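Fimbrin (Schizosaccharomyces pombe, PDB 1RT8) binds and crosslinks actin filaments, and takes part in cell polarity, cytokinesis, mating and spore formation. Local coordinates at residues K322-T327 and K360-S365. Numbering follows the deposited sequence.
Sequences KITPNT and KNQGFS
The residues just past two helices of the third calponin-homology domain, in the second actin-binding region, are linked here at the surface by side chains and a water, where Gln362 reaches across to Thr327 and Thr324. Gln362 follows directly on helix 345-361. With CG anti to its carbonyl carbon (chi1 -75°) and an extended chain beyond, it carries its amide across to the turn that follows helix 314-323. Gln362 NE2 lies 3.8 Å from Thr327 CG2, a methyl-to-amide touch. The polar link is indirect: one water accepts a hydrogen bond from Gln362 NE2 at 2.7 Å and also bonds Thr324 OG1 at 2.8 Å, bridging a direct NE2 to OG1 separation of 4.3 Å.

The turn is tied to itself as well. Thr327 OG1 donates to Thr324 O at 2.5 Å, arriving 27° out of the carbonyl plane, while Thr327 N bonds Asp321 OD1, in the last turn of helix 314-323. Since CG2 stands anti to the backbone N, the same threonine offers its methyl to Gln362. A valine in place of Thr327 would probably leave Thr324 O without its side-chain donor and the turn held by one bond fewer.

On the other side, Gly363, with positive phi, closes its helix in a Schellman motif, and its N bonds Lys360 O. Ile323 and Phe364 both pack on helix 379-397. The two post-helix turns, water-linked, are part of the all-helical calponin-homology fold.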
loop_
_atom_site.group_PDB
_atom_site.type_symbol
_atom_site.label_atom_id
_atom_site.label_comp_id
_atom_site.label_asym_id
_atom_site.label_seq_id
_atom_site.Cartn_x
_atom_site.Cartn_y
_atom_site.Cartn_z
ATOM N N LYS A 322 4.730 15.486 -12.901
ATOM C CA LYS A 322 3.425 14.907 -12.578
ATOM C C LYS A 322 2.546 15.954 -11.916
ATOM O O LYS A 322 1.332 15.969 -12.103
ATOM C CB LYS A 322 3.583 13.720 -11.627
ATOM C CG LYS A 322 4.368 12.552 -12.199
ATOM C CD LYS A 322 3.566 11.780 -13.232
ATOM C CE LYS A 322 4.313 10.521 -13.650
ATOM N NZ LYS A 322 3.546 9.709 -14.637
ATOM N N ILE A 323 3.174 16.828 -11.139
ATOM C CA ILE A 323 2.472 17.889 -10.430
ATOM C C ILE A 323 2.215 19.085 -11.347
ATOM O O ILE A 323 1.188 19.752 -11.235
ATOM C CB ILE A 323 3.292 18.357 -9.199
ATOM C CG1 ILE A 323 3.438 17.202 -8.204
ATOM C CG2 ILE A 323 2.615 19.541 -8.529
ATOM C CD1 ILE A 323 4.346 17.509 -7.042
ATOM N N THR A 324 3.157 19.351 -12.247
ATOM C CA THR A 324 3.044 20.463 -13.184
ATOM C C THR A 324 3.606 20.034 -14.539
ATOM O O THR A 324 4.796 20.165 -14.794
ATOM C CB THR A 324 3.844 21.693 -12.707
ATOM O OG1 THR A 324 3.521 21.981 -11.341
ATOM C CG2 THR A 324 3.502 22.910 -13.560
ATOM N N PRO A 325 2.749 19.512 -15.424
ATOM C CA PRO A 325 3.184 19.069 -16.749
ATOM C C PRO A 325 4.003 20.127 -17.473
ATOM O O PRO A 325 3.755 21.324 -17.331
ATOM C CB PRO A 325 1.871 18.770 -17.450
ATOM C CG PRO A 325 1.019 18.266 -16.317
ATOM C CD PRO A 325 1.307 19.278 -15.241
ATOM N N ASN A 326 4.982 19.668 -18.245
ATOM C CA ASN A 326 5.865 20.545 -19.004
ATOM C C ASN A 326 6.741 21.435 -18.136
ATOM O O ASN A 326 7.038 22.571 -18.507
ATOM C CB ASN A 326 5.069 21.423 -19.966
ATOM C CG ASN A 326 4.443 20.634 -21.088
ATOM O OD1 ASN A 326 5.077 19.751 -21.677
ATOM N ND2 ASN A 326 3.193 20.956 -21.409
ATOM N N THR A 327 7.157 20.929 -16.981
ATOM C CA THR A 327 8.022 21.711 -16.110
ATOM C C THR A 327 9.470 21.340 -16.414
ATOM O O THR A 327 10.354 22.195 -16.450
ATOM C CB THR A 327 7.741 21.421 -14.615
ATOM O OG1 THR A 327 6.472 21.975 -14.251
ATOM C CG2 THR A 327 8.828 22.025 -13.735
ATOM N N LYS A 360 13.227 25.952 -6.410
ATOM C CA LYS A 360 13.411 27.351 -6.074
ATOM C C LYS A 360 12.512 28.201 -6.971
ATOM O O LYS A 360 11.874 29.138 -6.500
ATOM C CB LYS A 360 14.886 27.743 -6.237
ATOM C CG LYS A 360 15.792 27.074 -5.208
ATOM C CD LYS A 360 17.232 27.540 -5.313
ATOM C CE LYS A 360 18.073 27.031 -4.136
ATOM N NZ LYS A 360 19.494 27.501 -4.216
ATOM N N ASN A 361 12.446 27.863 -8.255
ATOM C CA ASN A 361 11.598 28.608 -9.184
ATOM C C ASN A 361 10.143 28.575 -8.745
ATOM O O ASN A 361 9.418 29.565 -8.892
ATOM C CB ASN A 361 11.684 28.033 -10.599
ATOM C CG ASN A 361 13.014 28.308 -11.257
ATOM O OD1 ASN A 361 13.659 29.308 -10.965
ATOM N ND2 ASN A 361 13.426 27.424 -12.162
ATOM N N GLN A 362 9.721 27.434 -8.205
ATOM C CA GLN A 362 8.347 27.266 -7.762
ATOM C C GLN A 362 8.041 27.863 -6.392
ATOM O O GLN A 362 6.928 27.723 -5.882
ATOM C CB GLN A 362 7.980 25.791 -7.786
ATOM C CG GLN A 362 7.753 25.267 -9.184
ATOM C CD GLN A 362 7.321 23.822 -9.194
ATOM O OE1 GLN A 362 6.740 23.331 -8.223
ATOM N NE2 GLN A 362 7.582 23.131 -10.302
ATOM N N GLY A 363 9.025 28.532 -5.801
ATOM C CA GLY A 363 8.808 29.150 -4.507
ATOM C C GLY A 363 9.209 28.335 -3.288
ATOM O O GLY A 363 9.040 28.799 -2.162
ATOM N N PHE A 364 9.733 27.130 -3.496
ATOM C CA PHE A 364 10.159 26.293 -2.374
ATOM C C PHE A 364 11.198 27.044 -1.543
ATOM O O PHE A 364 11.878 27.953 -2.032
ATOM C CB PHE A 364 10.827 24.997 -2.865
ATOM C CG PHE A 364 9.909 24.038 -3.585
ATOM C CD1 PHE A 364 8.601 24.386 -3.911
ATOM C CD2 PHE A 364 10.383 22.775 -3.962
ATOM C CE1 PHE A 364 7.778 23.492 -4.611
ATOM C CE2 PHE A 364 9.575 21.875 -4.656
ATOM C CZ PHE A 364 8.265 22.233 -4.984
ATOM N N SER A 365 11.319 26.666 -0.279
ATOM C CA SER A 365 12.325 27.261 0.579
ATOM C C SER A 365 13.426 26.196 0.637
ATOM O O SER A 365 13.304 25.208 1.361
ATOM C CB SER A 365 11.752 27.528 1.971
ATOM O OG SER A 365 12.747 28.035 2.837
HETATM O O HOH W 1 5.946 20.970 -10.292
#